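Local atomic coordinates of probable starch synthase 4, chloroplastic/amyloplastic (PDB entry 6GNE), a protein that belongs to the starch synthase family of GT-B glycosyltransferases and here holds adenosine-5'-diphosphate and glycan ligands. Residues 12-17 with 141-146; 123-128 with 147-152; 167-172 with 222-227; 218-223 with 251-256. One frame throughout, in Å; residues are numbered along the deposited sequence.

Contact 1 (12-17 with 141-146). With AC1 (4,6-dideoxy-4-{[(1S,4R,5S,6S)-4,5,6-trihydroxy-3-(hydroxymethyl)cyclohex-2-en-1-yl]amino}-alpha-D-glucopyranose), chain C.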
# COMPACT_ATOMS: atom_id res chain seq x y z
N VAL A 12 -19.71 6.03 4.76
CA VAL A 12 -18.27 6.09 5.01
C VAL A 12 -17.59 6.81 3.86
O VAL A 12 -17.67 6.38 2.71
CB VAL A 12 -17.71 4.65 5.07
CG1 VAL A 12 -16.24 4.67 5.42
CG2 VAL A 12 -18.53 3.81 6.04
N VAL A 13 -16.90 7.90 4.18
CA VAL A 13 -16.08 8.61 3.19
C VAL A 13 -14.57 8.40 3.44
O VAL A 13 -14.10 8.55 4.55
CB VAL A 13 -16.40 10.11 3.15
CG1 VAL A 13 -15.59 10.82 2.08
CG2 VAL A 13 -17.87 10.30 2.83
N HIS A 14 -13.84 8.01 2.39
CA HIS A 14 -12.38 7.85 2.47
C HIS A 14 -11.75 9.01 1.74
O HIS A 14 -12.08 9.28 0.59
CB HIS A 14 -11.92 6.54 1.83
CG HIS A 14 -12.25 5.34 2.64
ND1 HIS A 14 -11.32 4.67 3.40
CD2 HIS A 14 -13.43 4.69 2.82
CE1 HIS A 14 -11.91 3.67 4.02
NE2 HIS A 14 -13.19 3.65 3.69
N ILE A 15 -10.83 9.69 2.40
CA ILE A 15 -10.09 10.77 1.78
C ILE A 15 -8.65 10.27 1.74
O ILE A 15 -8.10 9.91 2.76
CB ILE A 15 -10.20 12.07 2.62
CG1 ILE A 15 -11.67 12.53 2.67
CG2 ILE A 15 -9.31 13.18 2.07
CD1 ILE A 15 -11.95 13.56 3.76
N ALA A 16 -8.06 10.25 0.55
CA ALA A 16 -6.71 9.73 0.37
C ALA A 16 -6.06 10.31 -0.85
O ALA A 16 -6.74 10.87 -1.72
CB ALA A 16 -6.77 8.21 0.25
N ALA A 17 -4.75 10.15 -0.93
CA ALA A 17 -3.98 10.60 -2.09
C ALA A 17 -3.92 9.57 -3.21
O ALA A 17 -3.49 9.91 -4.30
CB ALA A 17 -2.58 11.01 -1.67
N ILE A 141 -18.76 8.12 9.17
CA ILE A 141 -17.30 7.88 9.28
C ILE A 141 -16.59 8.63 8.19
O ILE A 141 -16.98 8.55 7.04
CB ILE A 141 -16.93 6.39 9.07
CG1 ILE A 141 -17.53 5.50 10.16
CG2 ILE A 141 -15.41 6.20 9.01
CD1 ILE A 141 -16.94 5.65 11.56
N ILE A 142 -15.55 9.35 8.55
CA ILE A 142 -14.58 9.88 7.59
C ILE A 142 -13.27 9.16 7.94
O ILE A 142 -12.76 9.24 9.09
CB ILE A 142 -14.45 11.43 7.62
CG1 ILE A 142 -15.78 12.07 7.19
CG2 ILE A 142 -13.35 11.92 6.69
CD1 ILE A 142 -15.90 13.55 7.52
N HIS A 143 -12.74 8.44 6.94
CA HIS A 143 -11.54 7.64 7.11
C HIS A 143 -10.43 8.28 6.28
O HIS A 143 -10.52 8.30 5.08
CB HIS A 143 -11.84 6.21 6.67
CG HIS A 143 -10.81 5.22 7.07
ND1 HIS A 143 -11.08 3.88 7.17
CD2 HIS A 143 -9.50 5.36 7.43
CE1 HIS A 143 -9.98 3.22 7.52
NE2 HIS A 143 -9.01 4.10 7.69
N CYS A 144 -9.39 8.80 6.91
CA CYS A 144 -8.28 9.39 6.17
C CYS A 144 -7.00 8.52 6.22
O CYS A 144 -6.85 7.67 7.10
CB CYS A 144 -8.05 10.83 6.63
SG CYS A 144 -7.66 11.09 8.38
N HIS A 145 -6.09 8.73 5.27
CA HIS A 145 -4.90 7.85 5.06
C HIS A 145 -3.56 8.60 4.98
O HIS A 145 -3.36 9.45 4.12
CB HIS A 145 -5.11 7.03 3.82
CG HIS A 145 -6.35 6.20 3.88
ND1 HIS A 145 -6.34 4.87 4.27
CD2 HIS A 145 -7.66 6.53 3.70
CE1 HIS A 145 -7.58 4.41 4.26
NE2 HIS A 145 -8.40 5.40 3.93
N ASP A 146 -2.65 8.28 5.91
CA ASP A 146 -1.25 8.75 5.88
C ASP A 146 -1.10 10.25 6.03
O ASP A 146 -2.10 10.96 6.18
CB ASP A 146 -0.49 8.18 4.65
CG ASP A 146 0.11 6.83 4.90
OD1 ASP A 146 -0.42 6.11 5.75
OD2 ASP A 146 1.13 6.46 4.30
C1 AC1 C . 3.38 6.25 0.25
O2 AC1 C . 2.64 6.90 2.46
C2 AC1 C . 2.66 5.81 1.52
C4A AC1 C . 2.00 -1.33 3.21
C3 AC1 C . 3.27 4.53 2.11
O3 AC1 C . 2.49 4.18 3.25
C4 AC1 C . 3.30 3.43 1.05
N4A AC1 C . 3.80 2.13 1.52
C5 AC1 C . 4.12 3.98 -0.11
O5 AC1 C . 3.48 5.14 -0.65
C6 AC1 C . 4.25 3.01 -1.28
C1B AC1 C . 3.17 1.33 2.58
C2B AC1 C . 4.04 0.16 3.11
O2B AC1 C . 5.40 0.21 2.64
C3B AC1 C . 3.47 -1.23 2.85
O3B AC1 C . 4.14 -2.12 3.74
O4 AC1 C . 1.51 -2.62 2.85
C5B AC1 C . 1.19 -0.24 2.56
C7B AC1 C . 1.75 0.93 2.23
C6B AC1 C . -0.29 -0.44 2.33
O6B AC1 C . -0.98 -0.59 3.58
O HOH W 1 -3.46 9.38 1.38

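Contact 2 (123-128 with 147-152). With GLC (alpha-D-glucopyranose), chain B.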
# COMPACT_ATOMS: atom_id res chain seq x y z
N TYR A 123 -3.79 21.55 1.29
CA TYR A 123 -4.86 22.18 0.49
C TYR A 123 -5.97 21.18 0.19
O TYR A 123 -7.15 21.43 0.43
CB TYR A 123 -4.34 22.75 -0.83
CG TYR A 123 -5.43 23.40 -1.68
CD1 TYR A 123 -6.26 22.63 -2.52
CD2 TYR A 123 -5.63 24.79 -1.65
CE1 TYR A 123 -7.25 23.23 -3.29
CE2 TYR A 123 -6.62 25.39 -2.42
CZ TYR A 123 -7.43 24.62 -3.24
OH TYR A 123 -8.39 25.23 -4.02
N PHE A 124 -5.56 20.05 -0.38
CA PHE A 124 -6.46 18.97 -0.74
C PHE A 124 -7.34 18.55 0.43
O PHE A 124 -8.56 18.37 0.27
CB PHE A 124 -5.69 17.76 -1.27
CG PHE A 124 -6.53 16.53 -1.43
CD1 PHE A 124 -7.63 16.54 -2.30
CD2 PHE A 124 -6.27 15.39 -0.69
CE1 PHE A 124 -8.43 15.42 -2.43
CE2 PHE A 124 -7.07 14.25 -0.84
CZ PHE A 124 -8.15 14.27 -1.71
N SER A 125 -6.71 18.38 1.60
CA SER A 125 -7.41 17.97 2.82
C SER A 125 -8.49 18.97 3.18
O SER A 125 -9.59 18.57 3.53
CB SER A 125 -6.44 17.82 4.00
OG SER A 125 -5.52 16.76 3.79
N ARG A 126 -8.17 20.26 3.08
CA ARG A 126 -9.14 21.31 3.36
C ARG A 126 -10.27 21.27 2.36
O ARG A 126 -11.44 21.18 2.74
CB ARG A 126 -8.49 22.70 3.35
CG ARG A 126 -9.42 23.85 3.68
CD ARG A 126 -9.92 23.73 5.11
NE ARG A 126 -11.04 24.62 5.42
CZ ARG A 126 -10.96 25.81 6.01
NH1 ARG A 126 -9.79 26.38 6.31
NH2 ARG A 126 -12.08 26.47 6.25
N ALA A 127 -9.93 21.32 1.07
CA ALA A 127 -10.91 21.27 0.00
C ALA A 127 -11.81 20.05 0.09
O ALA A 127 -12.98 20.14 -0.25
CB ALA A 127 -10.22 21.34 -1.36
N ALA A 128 -11.28 18.91 0.54
CA ALA A 128 -12.09 17.68 0.69
C ALA A 128 -13.21 17.83 1.70
O ALA A 128 -14.36 17.46 1.44
CB ALA A 128 -11.22 16.50 1.05
N TRP A 147 0.13 10.75 6.02
CA TRP A 147 0.38 12.14 6.38
C TRP A 147 -0.34 13.11 5.46
O TRP A 147 -0.79 14.16 5.93
CB TRP A 147 1.89 12.44 6.49
CG TRP A 147 2.59 12.63 5.18
CD1 TRP A 147 3.27 11.70 4.48
CD2 TRP A 147 2.67 13.85 4.43
NE1 TRP A 147 3.77 12.26 3.32
CE2 TRP A 147 3.42 13.58 3.27
CE3 TRP A 147 2.18 15.15 4.63
CZ2 TRP A 147 3.70 14.55 2.31
CZ3 TRP A 147 2.46 16.12 3.68
CH2 TRP A 147 3.22 15.82 2.53
N GLN A 148 -0.48 12.77 4.18
CA GLN A 148 -1.10 13.67 3.21
C GLN A 148 -2.54 14.11 3.58
O GLN A 148 -2.92 15.26 3.36
CB GLN A 148 -1.08 13.07 1.80
CG GLN A 148 0.32 12.96 1.18
CD GLN A 148 1.03 11.64 1.49
OE1 GLN A 148 0.67 10.93 2.43
NE2 GLN A 148 2.04 11.29 0.68
N THR A 149 -3.32 13.20 4.16
CA THR A 149 -4.67 13.52 4.60
C THR A 149 -4.84 13.44 6.12
O THR A 149 -5.98 13.42 6.62
CB THR A 149 -5.68 12.61 3.91
OG1 THR A 149 -5.51 11.27 4.39
CG2 THR A 149 -5.48 12.67 2.43
N ALA A 150 -3.73 13.42 6.85
CA ALA A 150 -3.75 13.51 8.31
C ALA A 150 -4.34 14.83 8.78
O ALA A 150 -4.94 14.89 9.84
CB ALA A 150 -2.34 13.37 8.84
N PHE A 151 -4.18 15.87 7.97
CA PHE A 151 -4.71 17.19 8.26
C PHE A 151 -6.22 17.21 8.45
O PHE A 151 -6.73 18.13 9.07
CB PHE A 151 -4.36 18.20 7.16
CG PHE A 151 -2.89 18.26 6.81
CD1 PHE A 151 -2.02 19.01 7.58
CD2 PHE A 151 -2.40 17.57 5.71
CE1 PHE A 151 -0.69 19.07 7.26
CE2 PHE A 151 -1.07 17.61 5.39
CZ PHE A 151 -0.20 18.38 6.17
N VAL A 152 -6.93 16.24 7.87
CA VAL A 152 -8.38 16.15 8.01
C VAL A 152 -8.87 16.09 9.48
O VAL A 152 -9.85 16.76 9.82
CB VAL A 152 -8.92 14.94 7.21
CG1 VAL A 152 -10.37 14.63 7.57
CG2 VAL A 152 -8.82 15.19 5.72
C1 GLC B . 6.80 10.20 -0.68
C2 GLC B . 5.44 10.36 -0.02
C3 GLC B . 5.08 9.12 0.80
C4 GLC B . 5.08 7.92 -0.15
C5 GLC B . 6.47 7.77 -0.75
C6 GLC B . 6.50 6.64 -1.77
O2 GLC B . 5.44 11.54 0.78
O3 GLC B . 3.80 9.24 1.40
O4 GLC B . 4.69 6.74 0.55
O5 GLC B . 6.84 8.98 -1.43
O6 GLC B . 7.75 6.67 -2.46

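Contact 3 (167-172 with 222-227). With GLC (alpha-D-glucopyranose), chain D.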
# COMPACT_ATOMS: atom_id res chain seq x y z
N SER A 167 -21.54 15.15 12.29
CA SER A 167 -22.11 13.80 12.21
C SER A 167 -21.07 12.65 12.35
O SER A 167 -21.41 11.55 12.81
CB SER A 167 -22.89 13.64 10.87
OG SER A 167 -22.04 13.72 9.71
N ALA A 168 -19.82 12.91 11.95
CA ALA A 168 -18.85 11.85 11.72
C ALA A 168 -17.88 11.60 12.86
O ALA A 168 -17.53 12.49 13.61
CB ALA A 168 -18.07 12.15 10.45
N ARG A 169 -17.49 10.35 12.97
CA ARG A 169 -16.27 9.93 13.65
C ARG A 169 -15.11 9.90 12.64
O ARG A 169 -15.31 9.56 11.47
CB ARG A 169 -16.42 8.51 14.17
CG ARG A 169 -16.67 8.35 15.64
CD ARG A 169 -18.06 8.71 16.06
NE ARG A 169 -18.07 10.02 16.67
CZ ARG A 169 -17.69 10.28 17.93
NH1 ARG A 169 -17.18 9.31 18.70
NH2 ARG A 169 -17.78 11.53 18.40
N ILE A 170 -13.90 10.19 13.13
CA ILE A 170 -12.70 10.22 12.30
C ILE A 170 -11.87 8.96 12.54
O ILE A 170 -11.57 8.59 13.69
CB ILE A 170 -11.84 11.49 12.55
CG1 ILE A 170 -12.70 12.77 12.45
CG2 ILE A 170 -10.67 11.57 11.57
CD1 ILE A 170 -13.52 12.87 11.19
N CYS A 171 -11.54 8.27 11.44
CA CYS A 171 -10.62 7.15 11.46
C CYS A 171 -9.38 7.58 10.69
O CYS A 171 -9.46 8.20 9.62
CB CYS A 171 -11.26 5.92 10.83
SG CYS A 171 -10.28 4.38 10.89
N PHE A 172 -8.22 7.26 11.26
CA PHE A 172 -6.94 7.50 10.59
C PHE A 172 -6.14 6.21 10.47
O PHE A 172 -5.94 5.53 11.46
CB PHE A 172 -6.13 8.53 11.36
CG PHE A 172 -4.77 8.75 10.79
CD1 PHE A 172 -4.62 9.32 9.56
CD2 PHE A 172 -3.64 8.42 11.51
CE1 PHE A 172 -3.37 9.54 9.02
CE2 PHE A 172 -2.38 8.65 11.00
CZ PHE A 172 -2.25 9.20 9.75
N PHE A 222 -6.21 13.56 17.27
CA PHE A 222 -7.56 14.03 16.92
C PHE A 222 -8.53 12.99 16.36
O PHE A 222 -9.68 13.30 16.17
CB PHE A 222 -7.46 15.25 15.98
CG PHE A 222 -7.01 16.49 16.67
CD1 PHE A 222 -7.95 17.35 17.20
CD2 PHE A 222 -5.66 16.80 16.84
CE1 PHE A 222 -7.57 18.52 17.86
CE2 PHE A 222 -5.27 17.93 17.54
CZ PHE A 222 -6.24 18.80 18.04
N SER A 223 -8.09 11.77 16.08
CA SER A 223 -8.96 10.78 15.46
C SER A 223 -9.60 9.95 16.54
O SER A 223 -9.01 9.73 17.56
CB SER A 223 -8.17 9.91 14.50
OG SER A 223 -7.59 10.72 13.48
N ASN A 224 -10.81 9.46 16.28
CA ASN A 224 -11.50 8.56 17.21
C ASN A 224 -11.02 7.11 17.09
O ASN A 224 -11.20 6.32 18.04
CB ASN A 224 -13.01 8.61 16.94
CG ASN A 224 -13.56 10.01 17.05
OD1 ASN A 224 -13.92 10.67 16.05
ND2 ASN A 224 -13.58 10.49 18.27
N ILE A 225 -10.46 6.77 15.92
CA ILE A 225 -9.95 5.44 15.63
C ILE A 225 -8.63 5.62 14.91
O ILE A 225 -8.56 6.37 13.93
CB ILE A 225 -10.91 4.61 14.71
CG1 ILE A 225 -12.33 4.52 15.28
CG2 ILE A 225 -10.39 3.20 14.48
CD1 ILE A 225 -13.39 4.17 14.24
N VAL A 226 -7.58 4.92 15.37
CA VAL A 226 -6.27 4.95 14.68
C VAL A 226 -5.83 3.55 14.40
O VAL A 226 -5.71 2.75 15.32
CB VAL A 226 -5.18 5.63 15.55
CG1 VAL A 226 -3.90 5.78 14.73
CG2 VAL A 226 -5.68 6.99 16.12
N THR A 227 -5.57 3.23 13.13
CA THR A 227 -5.02 1.90 12.78
C THR A 227 -3.73 1.97 12.01
O THR A 227 -3.37 3.00 11.45
CB THR A 227 -6.01 1.00 11.99
OG1 THR A 227 -5.99 1.32 10.59
CG2 THR A 227 -7.43 1.13 12.53
C1 GLC D . -10.22 16.30 19.72
C2 GLC D . -9.15 15.38 20.33
C3 GLC D . -8.61 15.95 21.64
C4 GLC D . -8.12 17.38 21.34
C5 GLC D . -9.37 18.20 20.95
C6 GLC D . -9.13 19.70 20.79
O2 GLC D . -9.65 14.07 20.56
O3 GLC D . -7.55 15.15 22.18
O4 GLC D . -7.35 17.95 22.42
O5 GLC D . -9.83 17.67 19.69
O6 GLC D . -10.07 20.30 19.88

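Contact 4 (218-223 with 251-256). With GLC (alpha-D-glucopyranose), chain D.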
# COMPACT_ATOMS: atom_id res chain seq x y z
N GLY A 218 -0.74 14.74 14.88
CA GLY A 218 -2.06 15.35 14.97
C GLY A 218 -3.20 14.41 14.65
O GLY A 218 -4.24 14.48 15.28
N ALA A 219 -3.01 13.52 13.68
CA ALA A 219 -4.06 12.54 13.36
C ALA A 219 -4.20 11.47 14.41
O ALA A 219 -5.30 10.99 14.63
CB ALA A 219 -3.82 11.93 12.01
N ILE A 220 -3.11 11.10 15.08
CA ILE A 220 -3.22 10.13 16.17
C ILE A 220 -4.05 10.74 17.29
O ILE A 220 -4.91 10.10 17.87
CB ILE A 220 -1.86 9.65 16.68
CG1 ILE A 220 -1.15 8.78 15.62
CG2 ILE A 220 -1.99 8.87 18.00
CD1 ILE A 220 0.38 8.78 15.74
N ILE A 221 -3.80 12.00 17.59
CA ILE A 221 -4.46 12.69 18.70
C ILE A 221 -5.93 12.99 18.42
O ILE A 221 -6.80 12.68 19.20
CB ILE A 221 -3.66 13.95 19.08
CG1 ILE A 221 -2.30 13.48 19.68
CG2 ILE A 221 -4.40 14.81 20.11
CD1 ILE A 221 -1.26 14.55 19.72
N PHE A 222 -6.21 13.56 17.27
CA PHE A 222 -7.56 14.03 16.92
C PHE A 222 -8.53 12.99 16.36
O PHE A 222 -9.68 13.30 16.17
CB PHE A 222 -7.46 15.25 15.98
CG PHE A 222 -7.01 16.49 16.67
CD1 PHE A 222 -7.95 17.35 17.20
CD2 PHE A 222 -5.66 16.80 16.84
CE1 PHE A 222 -7.57 18.52 17.86
CE2 PHE A 222 -5.27 17.93 17.54
CZ PHE A 222 -6.24 18.80 18.04
N SER A 223 -8.09 11.77 16.08
CA SER A 223 -8.96 10.78 15.46
C SER A 223 -9.60 9.95 16.54
O SER A 223 -9.01 9.73 17.56
CB SER A 223 -8.17 9.91 14.50
OG SER A 223 -7.59 10.72 13.48
N ASN A 251 1.80 4.86 22.62
CA ASN A 251 1.61 4.20 23.93
C ASN A 251 0.58 4.91 24.79
O ASN A 251 -0.15 4.24 25.52
CB ASN A 251 2.94 4.05 24.71
CG ASN A 251 3.87 3.00 24.09
OD1 ASN A 251 3.40 1.99 23.60
ND2 ASN A 251 5.17 3.25 24.13
N PHE A 252 0.55 6.24 24.72
CA PHE A 252 -0.40 7.04 25.48
C PHE A 252 -1.83 6.80 24.99
O PHE A 252 -2.76 6.59 25.77
CB PHE A 252 -0.02 8.52 25.32
CG PHE A 252 -0.65 9.42 26.31
CD1 PHE A 252 -0.19 9.43 27.62
CD2 PHE A 252 -1.65 10.31 25.92
CE1 PHE A 252 -0.73 10.30 28.55
CE2 PHE A 252 -2.20 11.20 26.85
CZ PHE A 252 -1.74 11.18 28.16
N HIS A 253 -1.98 6.80 23.67
CA HIS A 253 -3.27 6.61 23.01
C HIS A 253 -3.49 5.15 22.57
O HIS A 253 -4.21 4.91 21.60
CB HIS A 253 -3.37 7.56 21.81
CG HIS A 253 -3.53 9.00 22.20
ND1 HIS A 253 -2.50 9.92 22.10
CD2 HIS A 253 -4.58 9.66 22.73
CE1 HIS A 253 -2.91 11.08 22.55
NE2 HIS A 253 -4.17 10.95 22.94
N SER A 254 -2.93 4.19 23.31
CA SER A 254 -2.99 2.80 22.89
C SER A 254 -4.43 2.22 22.80
O SER A 254 -4.72 1.44 21.91
CB SER A 254 -2.10 1.91 23.75
OG SER A 254 -2.68 1.74 25.00
N LYS A 255 -5.31 2.62 23.71
CA LYS A 255 -6.70 2.13 23.73
C LYS A 255 -7.44 2.20 22.37
O LYS A 255 -8.25 1.33 22.08
CB LYS A 255 -7.56 2.90 24.74
CG LYS A 255 -7.30 2.81 26.26
CD LYS A 255 -8.46 3.57 26.95
CE LYS A 255 -8.09 4.48 28.15
NZ LYS A 255 -7.97 3.78 29.47
N LYS A 256 -7.18 3.24 21.58
CA LYS A 256 -7.84 3.45 20.28
C LYS A 256 -6.96 3.08 19.07
O LYS A 256 -7.41 3.25 17.93
CB LYS A 256 -8.34 4.89 20.14
CG LYS A 256 -7.27 5.94 19.92
CD LYS A 256 -7.81 7.37 20.09
CE LYS A 256 -6.72 8.37 19.74
NZ LYS A 256 -7.23 9.77 19.68
C1 GLC D . -10.22 16.30 19.72
C2 GLC D . -9.15 15.38 20.33
C3 GLC D . -8.61 15.95 21.64
C4 GLC D . -8.12 17.38 21.34
C5 GLC D . -9.37 18.20 20.95
C6 GLC D . -9.13 19.70 20.79
O2 GLC D . -9.65 14.07 20.56
O3 GLC D . -7.55 15.15 22.18
O4 GLC D . -7.35 17.95 22.42
O5 GLC D . -9.83 17.67 19.69
O6 GLC D . -10.07 20.30 19.88

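Contact 1 (12-17 with 141-146)
Val-13 pairs with Ile-142 in a parallel bridge. Val-13 N donates to Ile-141 O at 2.9 Å, and Val-13 O accepts His-143 N at 2.8 Å, nearly in line with the C=O. Ile-15 N follows, to His-143 O at 3.0 Å. The bond from His-145 N to Ile-15 O is weak.

His-14 and His-143 share a face of the sheet, and His-145 joins them at the strand end. His-14 ND1 and His-145 NE2 share a straight hydrogen bond of 3.1 Å, rim to rim, with ring planes 24° apart. The CB of His-143 sits over a face of the His-14 ring, 3.9 Å from its centroid. His-143 CG, anti to the backbone N (chi1 -167°), sets the imidazole beside His-14, and its ND1 comes 3.3 Å from His-14 CE1. These two rings meet obliquely. Ile-15 CD1 touches Ile-142 CG2 on the other face, at 3.6 Å.

The two strands are neighbours in the central sheet of the N-terminal Rossmann-like domain of the GT-B fold. Past the last bridge they part, and a water accepts from Ala-17 N and donates to His-145 O. Asp-146 reaches the glycan pocket here: its OD2 accepts O3 of AC1 at 2.9 Å.

A second shell sets the rings. Tyr-494 OH and Thr-173 OG1 bond the two nitrogens of His-143, and His-175 NE2 bonds His-145 ND1. Helix 117-134 packs on Ile-15 and Ile-142, and helix 27-41 on His-14 and His-143.

Contact 2 (123-128 with 147-152)
Ser-125 and Thr-149 bring the two backbones closest, with CA atoms 5.5 Å apart, where helix 117-134 passes the short, weakly bonded helical turn 147-150. Ser-125 points toward 147-152 and does most of the touching. Its CB lies against the residues just after the turn, Phe-151 CB at 3.8 Å and Val-152 CG2 at 3.9 Å. Its OG meets the turn itself, 3.0 Å from Gln-148 O and close to Thr-149 CA. The same OG stands at the edge of the Phe-151 ring, 3.8 Å from CD2. The hydroxyl is anti to its own carbonyl carbon (chi1 -66°), and it bonds Phe-121 O, one turn back in the same helix.

Phe-124 adds a second patch. Its ring edge meets Thr-149: CE2 is 4.0 Å from CG2, the two side chains lying side by side. The Thr-149 OG1 turns to His-145 N, just before the turn.

The turn follows strand 141-145 in the N-terminal domain of the GT-B fold and carries part of the glycan pocket. Trp-147 NE1 donates to O2 of GLC in chain B at 3.1 Å, the oxygen lying in the indole plane. Gln-148 NE2 donates to O3 of the same sugar at 2.8 Å.

A serine hydroxyl, bonded within its own helix, thus sits against the turn's backbone among carbon contacts. The polar ends of Trp-147 and Gln-148 serve the sugar.

Contact 3 (167-172 with 222-227)
Asn-224 begins the pairing of these segments with its side chain. Its OD1 accepts Ile-170 N at 3.0 Å, in the amide plane and on a lone pair, with the N-H nearly straight at 171°. The side-chain oxygen thus acts where a backbone carbonyl would be expected in a regular parallel pair. Ile-170 O accepts twice: Ile-225 N at 3.1 Å, and Asn-224 N in a weak bond. Regular parallel pairing follows. Phe-172 N donates to Ile-225 O at 2.8 Å, and Thr-227 N to Phe-172 O at 2.9 Å.

The Asn-224 amide also stacks on the Arg-169 guanidinium, planes 16° apart. OD1 lies over its centre, and ND2 over the same face, 3.8 Å from NH1 of Arg-169. The Arg-169 chain, bent at chi2 and chi3, crosses the asparagine at about a right angle. Asn-224 ND2 makes a weak bond to O2 of an alpha-D-glucopyranose in a glycan site that includes Phe-222.

Ser-223 OG has Phe-172 CB at 3.4 Å and Ile-170 CG2 as carbon neighbours. It bonds Ala-219 O in the preceding helix, while Thr-227 OG1 is taken by Thr-173 OG1 and Tyr-490 OH. Cys-171 SG packs on Ile-225 CG2 at 3.8 Å.

These parallel strands extend the central sheet of the N-terminal Rossmann-like domain, with strand 141-145 on the other edge of 169-174, helix 152-160 on Ile-170 and Ser-223, and helix 484-499 on Cys-171 and Ile-225.

Contact 4 (218-223 with 251-256)
The C-terminal turn of helix 215-222, beside a glycan site of the GT-B N-terminal domain, is where Lys-256 meets Ile-220, Ile-221 and Ser-223. This helix leads into strand 225-228. The other segment runs from the end of helix 247-252 through a 3-10 turn toward strand 257-259.

The Lys-256 ammonium is held by three backbone oxygens. Its NZ donates to Ser-223 O at 2.8 Å, with a C=O...N angle of 165°. Weak bonds go to Ile-220 O and Ile-221 O, each 3.0 Å from NZ. The side chain starts with CG between the backbone N and the carbonyl carbon (chi1 73°) and then runs extended, which carries NZ to the helix end. A positive charge here probably suits the carbonyl-rich end of the helix. The backbone of Lys-256 is bonded to Val-226, so the same residue also ties into the adjoining strand.

His-253, just past the end of helix 247-252, points at the facing helix and makes the apolar part of the contact. Its CE1 is 3.8 Å from Ile-221 CG1, the ring and the isoleucine crossing obliquely. Its CB lies 4.3 Å from Ile-220 CG2. The ring ND1 has a weak bond to Thr-249 O.

The sugar lies near the same turn. The Phe-222 ring lies obliquely against O5 of GLC in chain D. O2 of this sugar makes a weak bond to Ile-221 O, and its O3 is 3.8 Å from Ile-221 CG2.

Overall arrangement
From the N terminus, contact 1 closes a loop of 123 residues between 12-17 and 141-146. Contact 2 opens on helix 117-134 inside it and closes just after it, at 147-152, so the two cross and touch at Thr-149. Contact 3 follows in series. It continues the same sheet, since strand 169-174 borders 141-145. Contact 4 begins at 218-223, overlaps the end of contact 3 at Phe-222 and Ser-223, and closes at 251-256. Strands, covering helices and two glycan sites are thus joined: contacts 1 and 2 reach one site, contacts 3 and 4 the other. Ala-150 touches Ala-219 between contacts 2 and 4.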